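Local coordinates for protein Ser-thr phosphatase MSPP (Mycobacterium smegmatis, PDB 2JFR) that probably dephosphorylates serine and threonine residues of proteins as a metal-dependent phosphatase of the PPM (PP2C) family, binding manganese and magnesium ions, at residues Ser131-Leu136 with Arg148-Arg153. Sequence-based numbering, arbitrary orientation.
Sequences SVAGEL and RWHPQR
Ala133 and Leu136 of the short helix 132-138 receive the His150 imidazole from the loop that follows helix 144-147. Ala133 CB rests 3.7 Å from His150 CB, and Ala133 CA lies over one face of the ring. Leu136 CD1 touches the ring at His150 NE2 (3.5 Å) and CD2, the two side chains crossing at about a right angle. His150 CG is anti to the backbone N (chi1 -172°), beside the carbonyl carbon. Val132 lies side by side with Gln152, and Val132 CB approaches Gln152 O to 3.5 Å, while Arg153 CA packs against Ala133 CB.

No direct hydrogen bond joins the two segments; polar groups order each one internally. Gln152 N donates to His150 ND1 (3.0 Å, 165°), approaching 19° out of the ring plane, within a type I beta turn closed by Arg153 N to His150 O. This bond helps to fix the ring's rotation. Ser131 is the N-cap: Ser131 OG accepts from Gly134 N at 2.9 Å. Ser131 OG also lies 2.6 Å from a water that donates to Arg153 O, bridging helix start and turn.

Van der Waals contact and one water bridge thus join an N-capped helix to a beta turn near the metal-binding region of the PP2C fold: one Arg153 side-chain conformer comes about 4 Å from a bound magnesium ion, and the Ser131 side chain is near Asp112, which binds a third metal in another structure of this protein but not here.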
ATOM      1  N   SER A 131       2.835 -12.892  -0.203  1.00 15.49           N
ATOM      2  CA  SER A 131       2.060 -13.711  -1.135  1.00 15.59           C
ATOM      3  C   SER A 131       2.917 -14.897  -1.485  1.00 15.28           C
ATOM      4  O   SER A 131       4.111 -14.897  -1.272  1.00 15.75           O
ATOM      5  CB  SER A 131       1.680 -12.941  -2.381  1.00 16.88           C
ATOM      6  OG  SER A 131       2.831 -12.658  -3.144  1.00 17.79           O
ATOM      7  N   VAL A 132       2.331 -15.897  -2.140  1.00 16.13           N
ATOM      8  CA  VAL A 132       3.130 -17.045  -2.511  1.00 16.13           C
ATOM      9  C   VAL A 132       4.303 -16.628  -3.384  1.00 16.40           C
ATOM     10  O   VAL A 132       5.447 -17.016  -3.215  1.00 18.07           O
ATOM     11  CB  VAL A 132       2.278 -18.100  -3.238  1.00 17.97           C
ATOM     12  CG1 VAL A 132       3.148 -19.243  -3.770  1.00 20.09           C
ATOM     13  CG2 VAL A 132       1.215 -18.622  -2.257  1.00 19.41           C
ATOM     14  N   ALA A 133       4.044 -15.757  -4.375  1.00 17.03           N
ATOM     15  CA  ALA A 133       5.082 -15.236  -5.245  1.00 17.79           C
ATOM     16  C   ALA A 133       6.057 -14.364  -4.520  1.00 17.25           C
ATOM     17  O   ALA A 133       7.276 -14.446  -4.702  1.00 18.72           O
ATOM     18  CB  ALA A 133       4.413 -14.486  -6.408  1.00 19.81           C
ATOM     19  N   GLY A 134       5.545 -13.509  -3.643  1.00 17.00           N
ATOM     20  CA  GLY A 134       6.404 -12.611  -2.920  1.00 17.17           C
ATOM     21  C   GLY A 134       7.339 -13.318  -1.973  1.00 17.90           C
ATOM     22  O   GLY A 134       8.463 -12.883  -1.733  1.00 19.71           O
ATOM     23  N   GLU A 135       6.880 -14.461  -1.415  1.00 18.00           N
ATOM     24  CA  GLU A 135       7.721 -15.235  -0.491  1.00 19.35           C
ATOM     25  C   GLU A 135       8.832 -15.839  -1.281  1.00 20.63           C
ATOM     26  O   GLU A 135       9.955 -15.997  -0.775  1.00 23.38           O
ATOM     27  CB  GLU A 135       6.936 -16.272   0.239  1.00 20.44           C
ATOM     28  CG  GLU A 135       5.892 -15.763   1.243  1.00 23.62           C
ATOM     29  CD  GLU A 135       6.189 -15.041   2.481  1.00 27.97           C
ATOM     30  OE1 GLU A 135       7.373 -14.820   2.705  1.00 33.43           O
ATOM     31  OE2 GLU A 135       5.180 -14.684   3.199  1.00 34.89           O
ATOM     32  N   LEU A 136       8.612 -16.209  -2.552  1.00 20.39           N
ATOM     33  CA  LEU A 136       9.667 -16.700  -3.397  1.00 22.16           C
ATOM     34  C   LEU A 136      10.724 -15.665  -3.731  1.00 23.92           C
ATOM     35  O   LEU A 136      11.921 -15.951  -3.840  1.00 29.14           O
ATOM     36  CB  LEU A 136       9.150 -17.290  -4.685  1.00 22.42           C
ATOM     37  CG  LEU A 136       8.323 -18.563  -4.523  1.00 23.30           C
ATOM     38  CD1 LEU A 136       7.602 -18.908  -5.785  1.00 26.86           C
ATOM     39  CD2 LEU A 136       9.258 -19.703  -4.184  1.00 28.47           C
ATOM     40  N   ARG A 148       5.414 -10.944 -10.895  1.00 23.62           N
ATOM     41  CA  ARG A 148       4.233 -10.329 -11.497  1.00 25.23           C
ATOM     42  C   ARG A 148       3.402 -11.336 -12.257  1.00 23.52           C
ATOM     43  O   ARG A 148       2.213 -11.150 -12.392  1.00 25.48           O
ATOM     44  CB  ARG A 148       4.467  -9.194 -12.572  1.00 22.97           C
ATOM     45  CG  ARG A 148       5.093  -8.043 -11.996  1.00 20.31           C
ATOM     46  CD  ARG A 148       5.403  -7.005 -12.991  1.00 18.75           C
ATOM     47  NE  ARG A 148       4.222  -6.394 -13.599  1.00 17.93           N
ATOM     48  CZ  ARG A 148       4.186  -5.617 -14.677  1.00 18.10           C
ATOM     49  NH1 ARG A 148       5.305  -5.263 -15.271  1.00 19.56           N
ATOM     50  NH2 ARG A 148       3.030  -5.158 -15.133  1.00 19.15           N
ATOM     51  N   TRP A 149       4.076 -12.390 -12.786  1.00 23.05           N
ATOM     52  CA  TRP A 149       3.449 -13.353 -13.681  1.00 23.34           C
ATOM     53  C   TRP A 149       3.263 -14.680 -13.045  1.00 21.79           C
ATOM     54  O   TRP A 149       2.717 -15.592 -13.675  1.00 24.57           O
ATOM     55  CB  TRP A 149       4.275 -13.456 -15.017  1.00 23.60           C
ATOM     56  CG  TRP A 149       4.729 -12.087 -15.458  1.00 21.04           C
ATOM     57  CD1 TRP A 149       5.985 -11.644 -15.535  1.00 25.82           C
ATOM     58  CD2 TRP A 149       3.846 -10.995 -15.878  1.00 19.57           C
ATOM     59  NE1 TRP A 149       6.017 -10.333 -15.953  1.00 25.32           N
ATOM     60  CE2 TRP A 149       4.710  -9.925 -16.163  1.00 22.23           C
ATOM     61  CE3 TRP A 149       2.482 -10.865 -15.967  1.00 21.93           C
ATOM     62  CZ2 TRP A 149       4.247  -8.649 -16.598  1.00 24.58           C
ATOM     63  CZ3 TRP A 149       2.009  -9.638 -16.400  1.00 26.02           C
ATOM     64  CH2 TRP A 149       2.903  -8.587 -16.696  1.00 26.22           C
ATOM     65  N   HIS A 150       3.649 -14.803 -11.786  1.00 20.70           N
ATOM     66  CA  HIS A 150       3.606 -16.100 -11.102  1.00 20.48           C
ATOM     67  C   HIS A 150       2.170 -16.503 -10.918  1.00 19.56           C
ATOM     68  O   HIS A 150       1.328 -15.664 -10.510  1.00 19.98           O
ATOM     69  CB  HIS A 150       4.341 -16.018  -9.764  1.00 21.87           C
ATOM     70  CG  HIS A 150       4.528 -17.333  -9.077  1.00 21.67           C
ATOM     71  ND1 HIS A 150       3.567 -17.967  -8.461  1.00 22.55           N
ATOM     72  CD2 HIS A 150       5.612 -18.102  -9.001  1.00 25.45           C
ATOM     73  CE1 HIS A 150       3.981 -19.114  -8.022  1.00 23.53           C
ATOM     74  NE2 HIS A 150       5.265 -19.226  -8.318  1.00 26.93           N
ATOM     75  N   PRO A 151       1.846 -17.750 -11.168  1.00 19.68           N
ATOM     76  CA  PRO A 151       0.436 -18.134 -11.130  1.00 19.51           C
ATOM     77  C   PRO A 151      -0.189 -18.140  -9.783  1.00 20.14           C
ATOM     78  O   PRO A 151      -1.407 -18.275  -9.672  1.00 23.15           O
ATOM     79  CB  PRO A 151       0.505 -19.544 -11.743  1.00 22.03           C
ATOM     80  CG  PRO A 151       1.894 -20.048 -11.459  1.00 23.31           C
ATOM     81  CD  PRO A 151       2.691 -18.815 -11.669  1.00 21.91           C
ATOM     82  N   GLN A 152       0.530 -17.988  -8.699  1.00 20.64           N
ATOM     83  CA  GLN A 152      -0.055 -17.889  -7.387  0.65 22.12           C
ATOM     84  C   GLN A 152       0.267 -16.554  -6.726  1.00 19.38           C
ATOM     85  O   GLN A 152       0.165 -16.406  -5.516  1.00 20.29           O
ATOM     86  CB  GLN A 152       0.335 -19.027  -6.406  0.65 26.88           C
ATOM     87  CG  GLN A 152      -0.528 -20.279  -6.742  0.65 29.82           C
ATOM     88  CD  GLN A 152       0.119 -21.027  -7.892  0.65 30.92           C
ATOM     89  OE1 GLN A 152       1.346 -21.256  -7.949  0.65 32.99           O
ATOM     90  NE2 GLN A 152      -0.677 -21.481  -8.842  0.65 33.14           N
ATOM     91  N   ARG A 153       0.533 -15.547  -7.535  1.00 19.74           N
ATOM     92  CA  ARG A 153       0.706 -14.159  -7.115  0.56 21.59           C
ATOM     93  C   ARG A 153      -0.456 -13.671  -6.249  1.00 19.60           C
ATOM     94  O   ARG A 153      -0.322 -12.795  -5.399  1.00 22.12           O
ATOM     95  CB  ARG A 153       0.949 -13.314  -8.377  0.56 25.35           C
ATOM     96  CG  ARG A 153      -0.067 -12.282  -8.711  0.56 33.88           C
ATOM     97  CD  ARG A 153       0.448 -11.030  -9.335  0.56 32.29           C
ATOM     98  NE  ARG A 153       1.295 -10.098  -8.638  0.56 41.59           N
ATOM     99  CZ  ARG A 153       1.542  -8.924  -9.222  0.56 42.26           C
ATOM    100  NH1 ARG A 153       2.353  -8.061  -8.558  0.56 60.40           N
ATOM    101  NH2 ARG A 153       1.026  -8.559 -10.403  0.56 34.92           N
TER
HETATM  102  O   HOH W   1       1.851 -10.890  -4.749  0.77 39.98           O